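PDB 6IJ2: EAL domain protein from Vibrio cholerae serotype O1, which degrades the cyclic dinucleotides c-di-GMP and cGAMP as a standalone phosphodiesterase, here with the product 5'-pGpG and calcium bound. Local coordinates for residues 126-130 with 144-148; 138-142 with 168-173; 176-182 with 210-216. The protein carries 1 engineered substitution. All blocks are in the same frame, centred on the assembly; numbering follows the deposited sequence.

Contact 1 of 3, residues 126-130 with 144-148; sequences MFEFT and IVEYY. With CA (calcium ion), chain L; CA (calcium ion), chain J.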
loop_
_atom_site.group_PDB
_atom_site.type_symbol
_atom_site.label_atom_id
_atom_site.label_comp_id
_atom_site.label_asym_id
_atom_site.label_seq_id
_atom_site.Cartn_x
_atom_site.Cartn_y
_atom_site.Cartn_z
ATOM N N MET A 126 -4.339 2.214 -23.019
ATOM C CA MET A 126 -3.731 2.331 -21.691
ATOM C C MET A 126 -4.001 1.050 -20.927
ATOM O O MET A 126 -5.128 0.555 -20.933
ATOM C CB MET A 126 -4.273 3.519 -20.907
ATOM C CG MET A 126 -3.653 3.647 -19.508
ATOM S SD MET A 126 -3.854 5.250 -18.716
ATOM C CE MET A 126 -5.586 5.248 -18.268
ATOM N N PHE A 127 -2.970 0.507 -20.285
ATOM C CA PHE A 127 -3.126 -0.687 -19.465
ATOM C C PHE A 127 -3.059 -0.297 -18.000
ATOM O O PHE A 127 -2.132 0.400 -17.582
ATOM C CB PHE A 127 -2.065 -1.734 -19.802
ATOM C CG PHE A 127 -2.394 -2.532 -21.034
ATOM C CD1 PHE A 127 -3.324 -3.557 -20.968
ATOM C CD2 PHE A 127 -1.813 -2.237 -22.261
ATOM C CE1 PHE A 127 -3.655 -4.277 -22.097
ATOM C CE2 PHE A 127 -2.134 -2.965 -23.390
ATOM C CZ PHE A 127 -3.056 -3.973 -23.315
ATOM N N GLU A 128 -4.048 -0.742 -17.229
ATOM C CA GLU A 128 -4.107 -0.476 -15.794
ATOM C C GLU A 128 -3.583 -1.680 -15.031
ATOM O O GLU A 128 -4.047 -2.806 -15.242
ATOM C CB GLU A 128 -5.537 -0.152 -15.355
ATOM C CG GLU A 128 -6.165 0.934 -16.205
ATOM C CD GLU A 128 -7.517 1.370 -15.700
ATOM O OE1 GLU A 128 -8.090 2.297 -16.303
ATOM O OE2 GLU A 128 -8.005 0.794 -14.699
ATOM N N PHE A 129 -2.632 -1.434 -14.135
ATOM C CA PHE A 129 -1.867 -2.494 -13.492
ATOM C C PHE A 129 -2.309 -2.638 -12.040
ATOM O O PHE A 129 -2.288 -1.663 -11.279
ATOM C CB PHE A 129 -0.366 -2.205 -13.580
ATOM C CG PHE A 129 0.220 -2.476 -14.942
ATOM C CD1 PHE A 129 0.158 -1.514 -15.935
ATOM C CD2 PHE A 129 0.841 -3.682 -15.220
ATOM C CE1 PHE A 129 0.693 -1.746 -17.194
ATOM C CE2 PHE A 129 1.378 -3.929 -16.478
ATOM C CZ PHE A 129 1.303 -2.957 -17.468
ATOM N N THR A 130 -2.729 -3.848 -11.683
ATOM C CA THR A 130 -3.026 -4.250 -10.318
ATOM C C THR A 130 -2.117 -5.416 -9.957
ATOM O O THR A 130 -1.924 -6.334 -10.761
ATOM C CB THR A 130 -4.493 -4.685 -10.149
ATOM O OG1 THR A 130 -5.373 -3.618 -10.528
ATOM C CG2 THR A 130 -4.770 -5.064 -8.697
ATOM N N ILE A 144 7.317 -5.460 -16.927
ATOM C CA ILE A 144 6.163 -5.453 -17.822
ATOM C C ILE A 144 5.769 -4.024 -18.173
ATOM O O ILE A 144 5.499 -3.703 -19.339
ATOM C CB ILE A 144 4.992 -6.213 -17.174
ATOM C CG1 ILE A 144 5.407 -7.643 -16.826
ATOM C CG2 ILE A 144 3.776 -6.195 -18.083
ATOM C CD1 ILE A 144 4.471 -8.326 -15.847
ATOM N N VAL A 145 5.730 -3.145 -17.170
ATOM C CA VAL A 145 5.326 -1.761 -17.400
ATOM C C VAL A 145 6.299 -1.067 -18.343
ATOM O O VAL A 145 5.892 -0.361 -19.272
ATOM C CB VAL A 145 5.208 -1.017 -16.059
ATOM C CG1 VAL A 145 4.948 0.468 -16.283
ATOM C CG2 VAL A 145 4.113 -1.635 -15.209
ATOM N N GLU A 146 7.601 -1.260 -18.130
ATOM C CA GLU A 146 8.567 -0.576 -18.983
ATOM C C GLU A 146 8.574 -1.146 -20.399
ATOM O O GLU A 146 8.806 -0.403 -21.361
ATOM C CB GLU A 146 9.954 -0.628 -18.338
ATOM C CG GLU A 146 10.009 0.212 -17.060
ATOM C CD GLU A 146 11.380 0.260 -16.403
ATOM O OE1 GLU A 146 11.547 1.054 -15.451
ATOM O OE2 GLU A 146 12.287 -0.488 -16.831
ATOM N N TYR A 147 8.306 -2.447 -20.550
ATOM C CA TYR A 147 8.188 -3.019 -21.888
ATOM C C TYR A 147 6.982 -2.448 -22.623
ATOM O O TYR A 147 7.073 -2.104 -23.808
ATOM C CB TYR A 147 8.090 -4.542 -21.810
ATOM C CG TYR A 147 7.852 -5.199 -23.151
ATOM C CD1 TYR A 147 8.811 -5.139 -24.152
ATOM C CD2 TYR A 147 6.673 -5.884 -23.414
ATOM C CE1 TYR A 147 8.601 -5.738 -25.380
ATOM C CE2 TYR A 147 6.454 -6.496 -24.640
ATOM C CZ TYR A 147 7.422 -6.415 -25.617
ATOM O OH TYR A 147 7.216 -7.008 -26.841
ATOM N N TYR A 148 5.845 -2.336 -21.933
ATOM C CA TYR A 148 4.655 -1.779 -22.565
ATOM C C TYR A 148 4.869 -0.321 -22.948
ATOM O O TYR A 148 4.451 0.109 -24.033
ATOM C CB TYR A 148 3.450 -1.929 -21.636
ATOM C CG TYR A 148 2.833 -3.308 -21.668
ATOM C CD1 TYR A 148 3.603 -4.429 -21.946
ATOM C CD2 TYR A 148 1.475 -3.487 -21.450
ATOM C CE1 TYR A 148 3.040 -5.694 -21.981
ATOM C CE2 TYR A 148 0.903 -4.746 -21.492
ATOM C CZ TYR A 148 1.689 -5.847 -21.755
ATOM O OH TYR A 148 1.122 -7.101 -21.797
HETATM CA CA CA L . -7.976 -3.154 -9.664
HETATM CA CA CA J . -9.287 -0.433 -13.277
HETATM O O HOH W 1 -10.496 1.422 -12.591
HETATM O O HOH W 2 -8.650 -5.314 -10.433
#

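Contact 2 of 3, residues 138-142 with 168-173; sequences VNHIK and NLLADF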
loop_
_atom_site.group_PDB
_atom_site.type_symbol
_atom_site.label_atom_id
_atom_site.label_comp_id
_atom_site.label_asym_id
_atom_site.label_seq_id
_atom_site.Cartn_x
_atom_site.Cartn_y
_atom_site.Cartn_z
ATOM N N VAL A 138 10.090 -6.094 -6.977
ATOM C CA VAL A 138 9.377 -5.192 -7.871
ATOM C C VAL A 138 9.802 -5.339 -9.323
ATOM O O VAL A 138 9.117 -4.823 -10.211
ATOM C CB VAL A 138 9.579 -3.740 -7.384
ATOM C CG1 VAL A 138 10.952 -3.220 -7.803
ATOM C CG2 VAL A 138 8.452 -2.832 -7.861
ATOM N N ASN A 139 10.901 -6.051 -9.589
ATOM C CA ASN A 139 11.427 -6.126 -10.948
ATOM C C ASN A 139 10.461 -6.809 -11.909
ATOM O O ASN A 139 10.450 -6.486 -13.101
ATOM C CB ASN A 139 12.770 -6.856 -10.960
ATOM C CG ASN A 139 13.937 -5.927 -10.697
ATOM O OD1 ASN A 139 13.799 -4.705 -10.759
ATOM N ND2 ASN A 139 15.102 -6.504 -10.414
ATOM N N HIS A 140 9.651 -7.751 -11.424
ATOM C CA HIS A 140 8.754 -8.472 -12.321
ATOM C C HIS A 140 7.684 -7.546 -12.889
ATOM O O HIS A 140 7.496 -7.468 -14.108
ATOM C CB HIS A 140 8.117 -9.654 -11.589
ATOM C CG HIS A 140 7.373 -10.589 -12.488
ATOM N ND1 HIS A 140 6.133 -10.288 -13.013
ATOM C CD2 HIS A 140 7.694 -11.815 -12.962
ATOM C CE1 HIS A 140 5.724 -11.290 -13.770
ATOM N NE2 HIS A 140 6.652 -12.230 -13.755
ATOM N N ILE A 141 6.976 -6.826 -12.018
ATOM C CA ILE A 141 5.938 -5.923 -12.498
ATOM C C ILE A 141 6.558 -4.712 -13.191
ATOM O O ILE A 141 5.985 -4.174 -14.147
ATOM C CB ILE A 141 5.017 -5.526 -11.328
ATOM C CG1 ILE A 141 3.834 -4.694 -11.819
ATOM C CG2 ILE A 141 5.794 -4.798 -10.239
ATOM C CD1 ILE A 141 2.498 -5.332 -11.516
ATOM N N LYS A 142 7.745 -4.286 -12.749
ATOM C CA LYS A 142 8.433 -3.168 -13.391
ATOM C C LYS A 142 8.841 -3.518 -14.819
ATOM O O LYS A 142 8.748 -2.678 -15.722
ATOM C CB LYS A 142 9.651 -2.771 -12.557
ATOM C CG LYS A 142 10.557 -1.716 -13.173
ATOM C CD LYS A 142 11.724 -1.421 -12.234
ATOM C CE LYS A 142 12.832 -0.641 -12.929
ATOM N NZ LYS A 142 12.410 0.746 -13.288
ATOM N N ASN A 168 5.187 1.414 -2.836
ATOM C CA ASN A 168 6.189 0.396 -3.130
ATOM C C ASN A 168 6.482 0.341 -4.627
ATOM O O ASN A 168 7.628 0.139 -5.046
ATOM C CB ASN A 168 5.679 -0.952 -2.618
ATOM C CG ASN A 168 6.719 -2.052 -2.679
ATOM O OD1 ASN A 168 7.919 -1.807 -2.589
ATOM N ND2 ASN A 168 6.250 -3.285 -2.817
ATOM N N LEU A 169 5.458 0.514 -5.446
ATOM C CA LEU A 169 5.662 0.496 -6.892
ATOM C C LEU A 169 6.336 1.779 -7.364
ATOM O O LEU A 169 7.368 1.734 -8.048
ATOM C CB LEU A 169 4.324 0.296 -7.586
ATOM C CG LEU A 169 3.622 -1.020 -7.238
ATOM C CD1 LEU A 169 2.319 -1.159 -8.010
ATOM C CD2 LEU A 169 4.541 -2.192 -7.530
ATOM N N LEU A 170 5.774 2.933 -6.982
ATOM C CA LEU A 170 6.244 4.230 -7.472
ATOM C C LEU A 170 7.701 4.500 -7.133
ATOM O O LEU A 170 8.335 5.320 -7.807
ATOM C CB LEU A 170 5.398 5.356 -6.886
ATOM C CG LEU A 170 3.966 5.408 -7.376
ATOM C CD1 LEU A 170 3.244 6.563 -6.721
ATOM C CD2 LEU A 170 4.012 5.583 -8.875
ATOM N N ALA A 171 8.232 3.860 -6.090
ATOM C CA ALA A 171 9.633 4.063 -5.730
ATOM C C ALA A 171 10.572 3.550 -6.812
ATOM O O ALA A 171 11.680 4.073 -6.973
ATOM C CB ALA A 171 9.946 3.386 -4.388
ATOM N N ASP A 172 10.150 2.546 -7.578
ATOM C CA ASP A 172 11.048 1.912 -8.531
ATOM C C ASP A 172 10.667 2.109 -9.993
ATOM O O ASP A 172 11.515 1.887 -10.861
ATOM C CB ASP A 172 11.159 0.412 -8.225
ATOM C CG ASP A 172 11.976 0.134 -6.969
ATOM O OD1 ASP A 172 13.059 0.743 -6.825
ATOM O OD2 ASP A 172 11.540 -0.679 -6.125
ATOM N N PHE A 173 9.434 2.514 -10.291
ATOM C CA PHE A 173 9.069 2.867 -11.661
ATOM C C PHE A 173 7.867 3.797 -11.631
ATOM O O PHE A 173 7.120 3.847 -10.655
ATOM C CB PHE A 173 8.762 1.629 -12.518
ATOM C CG PHE A 173 7.551 0.864 -12.078
ATOM C CD1 PHE A 173 7.654 -0.107 -11.083
ATOM C CD2 PHE A 173 6.315 1.100 -12.655
ATOM C CE1 PHE A 173 6.545 -0.821 -10.684
ATOM C CE2 PHE A 173 5.202 0.394 -12.256
ATOM C CZ PHE A 173 5.320 -0.571 -11.266
#

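Contact 3 of 3, residues 176-182 with 210-216; sequences NIVKVDM and IQPLAEG. With CA (calcium ion), chain I; nucleotides of chain B.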
loop_
_atom_site.group_PDB
_atom_site.type_symbol
_atom_site.label_atom_id
_atom_site.label_comp_id
_atom_site.label_asym_id
_atom_site.label_seq_id
_atom_site.Cartn_x
_atom_site.Cartn_y
_atom_site.Cartn_z
ATOM N N ASN A 176 2.378 6.434 -16.602
ATOM C CA ASN A 176 1.838 7.700 -17.093
ATOM C C ASN A 176 0.814 8.277 -16.129
ATOM O O ASN A 176 0.800 9.488 -15.868
ATOM C CB ASN A 176 1.188 7.491 -18.456
ATOM C CG ASN A 176 2.159 6.970 -19.470
ATOM O OD1 ASN A 176 2.112 5.801 -19.857
ATOM N ND2 ASN A 176 3.081 7.826 -19.879
ATOM N N ILE A 177 -0.071 7.428 -15.631
ATOM C CA ILE A 177 -1.192 7.820 -14.792
ATOM C C ILE A 177 -1.174 6.984 -13.514
ATOM O O ILE A 177 -0.753 5.824 -13.513
ATOM C CB ILE A 177 -2.520 7.658 -15.576
ATOM C CG1 ILE A 177 -2.670 8.840 -16.551
ATOM C CG2 ILE A 177 -3.717 7.557 -14.654
ATOM C CD1 ILE A 177 -3.813 8.724 -17.527
ATOM N N VAL A 178 -1.592 7.591 -12.408
ATOM C CA VAL A 178 -1.886 6.851 -11.179
ATOM C C VAL A 178 -3.354 7.084 -10.867
ATOM O O VAL A 178 -3.788 8.236 -10.740
ATOM C CB VAL A 178 -0.980 7.263 -10.008
ATOM C CG1 VAL A 178 -1.511 6.684 -8.694
ATOM C CG2 VAL A 178 0.395 6.689 -10.203
ATOM N N LYS A 179 -4.132 5.997 -10.817
ATOM C CA LYS A 179 -5.548 6.071 -10.471
ATOM C C LYS A 179 -5.690 5.962 -8.963
ATOM O O LYS A 179 -5.150 5.036 -8.357
ATOM C CB LYS A 179 -6.344 4.957 -11.160
ATOM C CG LYS A 179 -6.253 5.085 -12.671
ATOM C CD LYS A 179 -7.629 5.077 -13.353
ATOM C CE LYS A 179 -8.161 3.730 -13.503
ATOM N NZ LYS A 179 -9.469 3.668 -14.257
ATOM N N VAL A 180 -6.405 6.907 -8.357
ATOM C CA VAL A 180 -6.527 6.957 -6.899
ATOM C C VAL A 180 -7.823 6.277 -6.501
ATOM O O VAL A 180 -8.909 6.683 -6.938
ATOM C CB VAL A 180 -6.470 8.398 -6.374
ATOM C CG1 VAL A 180 -6.636 8.396 -4.840
ATOM C CG2 VAL A 180 -5.149 9.032 -6.756
ATOM N N ASP A 181 -7.701 5.273 -5.627
ATOM C CA ASP A 181 -8.834 4.452 -5.229
ATOM C C ASP A 181 -9.938 5.314 -4.629
ATOM O O ASP A 181 -9.677 6.295 -3.929
ATOM C CB ASP A 181 -8.381 3.410 -4.205
ATOM C CG ASP A 181 -9.501 2.498 -3.774
ATOM O OD1 ASP A 181 -9.868 1.605 -4.553
ATOM O OD2 ASP A 181 -10.027 2.677 -2.663
ATOM N N MET A 182 -11.186 4.910 -4.864
ATOM C CA MET A 182 -12.310 5.711 -4.393
ATOM C C MET A 182 -12.343 5.828 -2.876
ATOM O O MET A 182 -12.908 6.796 -2.350
ATOM C CB MET A 182 -13.631 5.129 -4.884
ATOM C CG MET A 182 -14.006 3.794 -4.321
ATOM S SD MET A 182 -15.616 3.338 -4.995
ATOM C CE MET A 182 -16.215 2.339 -3.644
ATOM N N ILE A 210 3.768 12.262 -12.885
ATOM C CA ILE A 210 2.659 11.319 -13.038
ATOM C C ILE A 210 1.339 12.077 -13.013
ATOM O O ILE A 210 1.135 12.961 -12.177
ATOM C CB ILE A 210 2.656 10.245 -11.932
ATOM C CG1 ILE A 210 3.874 9.338 -12.044
ATOM C CG2 ILE A 210 1.389 9.419 -12.023
ATOM C CD1 ILE A 210 4.015 8.414 -10.850
ATOM N N GLN A 211 0.432 11.720 -13.926
ATOM C CA GLN A 211 -0.868 12.372 -13.982
ATOM C C GLN A 211 -1.867 11.657 -13.081
ATOM O O GLN A 211 -2.080 10.440 -13.244
ATOM C CB GLN A 211 -1.374 12.404 -15.420
ATOM C CG GLN A 211 -2.683 13.116 -15.601
ATOM C CD GLN A 211 -2.937 13.459 -17.071
ATOM O OE1 GLN A 211 -2.484 12.751 -17.972
ATOM N NE2 GLN A 211 -3.651 14.549 -17.307
ATOM N N PRO A 212 -2.508 12.355 -12.143
ATOM C CA PRO A 212 -3.470 11.700 -11.264
ATOM C C PRO A 212 -4.829 11.574 -11.913
ATOM O O PRO A 212 -5.204 12.350 -12.796
ATOM C CB PRO A 212 -3.537 12.639 -10.052
ATOM C CG PRO A 212 -3.313 13.984 -10.662
ATOM C CD PRO A 212 -2.319 13.773 -11.782
ATOM N N LEU A 213 -5.567 10.568 -11.450
ATOM C CA LEU A 213 -6.930 10.308 -11.892
ATOM C C LEU A 213 -7.725 9.840 -10.684
ATOM O O LEU A 213 -7.398 8.806 -10.098
ATOM C CB LEU A 213 -6.946 9.241 -12.989
ATOM C CG LEU A 213 -8.210 8.970 -13.808
ATOM C CD1 LEU A 213 -7.836 8.167 -15.046
ATOM C CD2 LEU A 213 -9.225 8.195 -12.969
ATOM N N ALA A 214 -8.797 10.546 -10.345
ATOM C CA ALA A 214 -9.589 10.192 -9.176
ATOM C C ALA A 214 -10.703 9.227 -9.566
ATOM O O ALA A 214 -11.546 9.560 -10.411
ATOM C CB ALA A 214 -10.163 11.450 -8.518
ATOM N N GLU A 215 -10.705 8.042 -8.951
ATOM C CA GLU A 215 -11.705 7.008 -9.191
ATOM C C GLU A 215 -12.898 7.131 -8.250
ATOM O O GLU A 215 -12.780 7.581 -7.108
ATOM C CB GLU A 215 -11.112 5.607 -9.020
ATOM C CG GLU A 215 -9.972 5.245 -9.964
ATOM C CD GLU A 215 -9.518 3.794 -9.788
ATOM O OE1 GLU A 215 -9.288 3.128 -10.807
ATOM O OE2 GLU A 215 -9.407 3.309 -8.633
ATOM N N GLY A 216 -14.050 6.678 -8.739
ATOM C CA GLY A 216 -15.205 6.501 -7.879
ATOM C C GLY A 216 -15.816 7.773 -7.337
ATOM O O GLY A 216 -16.379 7.756 -6.236
HETATM CA CA CA I . -8.545 1.265 -9.383
ATOM O OP3 G B 1 -10.469 0.019 -9.855
ATOM P P G B 1 -11.012 -1.245 -10.277
ATOM O OP1 G B 1 -10.775 -1.472 -11.669
ATOM O OP2 G B 1 -10.505 -2.206 -9.354
ATOM O "O5'" G B 1 -12.549 -1.075 -9.988
ATOM C "C5'" G B 1 -13.489 -0.861 -11.035
ATOM C "C4'" G B 1 -14.891 -1.070 -10.517
ATOM O "O4'" G B 1 -15.366 0.150 -9.915
ATOM C "C3'" G B 1 -15.950 -1.462 -11.554
ATOM O "O3'" G B 1 -16.747 -2.556 -11.149
ATOM C "C2'" G B 1 -16.832 -0.224 -11.634
ATOM O "O2'" G B 1 -18.187 -0.455 -11.889
ATOM C "C1'" G B 1 -16.714 0.319 -10.220
ATOM N N9 G B 1 -17.034 1.735 -10.126
ATOM C C8 G B 1 -16.781 2.703 -11.065
ATOM N N7 G B 1 -17.174 3.888 -10.694
ATOM C C5 G B 1 -17.708 3.691 -9.432
ATOM C C6 G B 1 -18.286 4.616 -8.526
ATOM O O6 G B 1 -18.457 5.818 -8.668
ATOM N N1 G B 1 -18.710 3.994 -7.361
ATOM C C2 G B 1 -18.580 2.656 -7.097
ATOM N N2 G B 1 -19.030 2.250 -5.914
ATOM N N3 G B 1 -18.030 1.788 -7.925
ATOM C C4 G B 1 -17.617 2.370 -9.065
HETATM O O HOH W 3 -0.445 10.872 -18.821
HETATM O O HOH W 1 -10.496 1.422 -12.591
HETATM O O HOH W 4 -11.740 2.905 -6.900
HETATM O O HOH W 5 -8.777 0.788 -7.111
#

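Contact 1 of 3, residues 126-130 with 144-148
One methyl group, Val145 CG2, sits almost exactly over the middle of the Phe129 ring, 3.7 Å from its centroid and 5° off the ring normal, a CH-pi contact close to ideal. It joins the strand and the helix of a beta-alpha-beta unit in the barrel of the EAL domain: residues 126-129 of the strand run nearly antiparallel to residues 144-148 of the helix, the axes of these short pieces 10.7 Å apart, and the chain returns through strand 154-160. Two further residues close on the rim of the same ring. Ile144 CG2 meets Phe129 CE2 at 3.7 Å, near the ring plane, and Tyr148 CD2 comes up to CZ beside it.

Tyr148 also serves Phe127, two residues earlier on the strand and on the same side. Its edge, CD2 and CE2, is turned toward the face of Phe127 in a T-shaped pair with centroids 5.2 Å apart and planes at 67°. Both phenylalanines point toward the helix, and with CG anti to the carbonyl carbon (chi1 -76° in Phe129) each ring lies beside its backbone N. The interface between the segments is thus wholly apolar, while the Tyr148 hydroxyl is hydrogen-bonded to Arg76.

Glu128, between the two phenylalanines, reaches the other way, into the metal centre. There it shares a calcium with Glu45, Asn95, Asp158 and a phosphate of the bound RNA, and its OE1 is held by Lys179 and Ser93. Just past the strand, Thr130 OG1 lies 2.8 Å from a second calcium, whereas Glu128 OE2 binds the first at 2.3 Å.

Contact 2 of 3, residues 138-142 with 168-173
Val138 CG2, Ile141 CG2, Leu169 CD2 and the ring of Phe173 form the apolar centre of this contact. Leu169 CD2 lies 4.0 Å from Val138 CG2 and equally far from Ile141 CG2, touching methyls three residues apart in segment 138-142; on the inner side, Leu169 also packs on Ile157 of strand 154-160. Phe173 CE1 is the other shared partner: Val138 CG2 approaches it at the ring edge, near the plane, at 4.0 Å, and Ile141 CG2 comes in obliquely. A chi1 of -174° places CG2 of Ile141 between its backbone N and carbonyl carbon, and this branch does the touching.

Lys142 covers a face of the Phe173 ring. Its CA stands over that face, offset toward the rim, 4.2 Å from the centroid, while CB packs on CD1 at 3.6 Å. The lysine chain then runs antiparallel alongside the phenylalanine side chain, extended as far as CE and bent at chi4 (68°), bringing the ammonium group to the backbone of Asp172. Lys142 NZ gives a hydrogen bond of 2.8 Å to Asp172 O, with a C=O...N angle of 153° and the donor somewhat out of the carbonyl plane. The same ammonium group forms a salt bridge with Glu146, one turn along its own helix.

At the outer edge, the Asp172 carboxylate lies against Val138, with OD2 close to CG1. Its OD1 pairs with Arg194 of the second subunit, so this margin of the contact joins the dimer interface. Helix 166-170 and the turn after it, in the connection that follows strand 154-160, pack here on the start of helix 139-151, as part of the outer layer of a TIM-barrel-like EAL domain.

Contact 3 of 3, residues 176-182 with 210-216
Strands 177-180 and 211-214 run parallel in direct register, Ile177 beside Gln211 and Val180 beside Ala214, with local axes 4.7 Å apart and crossing at -26°. Five backbone hydrogen bonds join them, from Gln211 N to Asn176 O through to Glu215 N to Val180 O.

On the barrel's inner face, Lys179 CD rests against both methyls of Leu213, each at 3.5 Å. Bends at chi2 and chi3 turn its ammonium group toward Glu128, its salt-bridge partner, and a water shared with Glu215 OE1. Glu215, its chain set roughly perpendicular to that of Lys179, grips a calcium with both carboxylate oxygens (OE1 2.5 Å, OE2 2.3 Å). The metal also binds phosphate oxygen OP3 of nucleotide G1 of chain B at 2.3 Å, tying the end of strand 211-214 to the product. Asp158 and Asp159 complete the protein ligands. Met182 SD and CE sit over the guanine face at C2 and N2, and Gly216 CA approaches O6.

On the opposite face, Val178 CG2 meets Ile210 CG2 tightly, at 3.4 Å. Helix 192-207 covers Val178, Val180 and Pro212 there, Leu170 of helix 166-170 packs on Val178 and Ile210, and strands 154-160 and 233-244 flank the pair.

Contacts 1 and 3 are buried and reach the same sheet, whereas contact 2 lies farther out, partly exposed and bordered by the second subunit. Contacts 1 and 2 share helix 139-151 and meet where Val145 packs on Phe173, continuing one apolar layer outward. Chemistry follows place: contact 1 is aromatic and aliphatic between strand and helix, contact 2 adds a lysine-carbonyl bond and ion pairs at its outer edge, and contact 3 combines backbone hydrogen bonds with a calcium and nucleotide site. The metal centre links contacts 1 and 3 through the Glu128-Lys179 salt bridge and a common water, while helix 166-170 of contact 2 leads along the chain into strand 177-180 of contact 3.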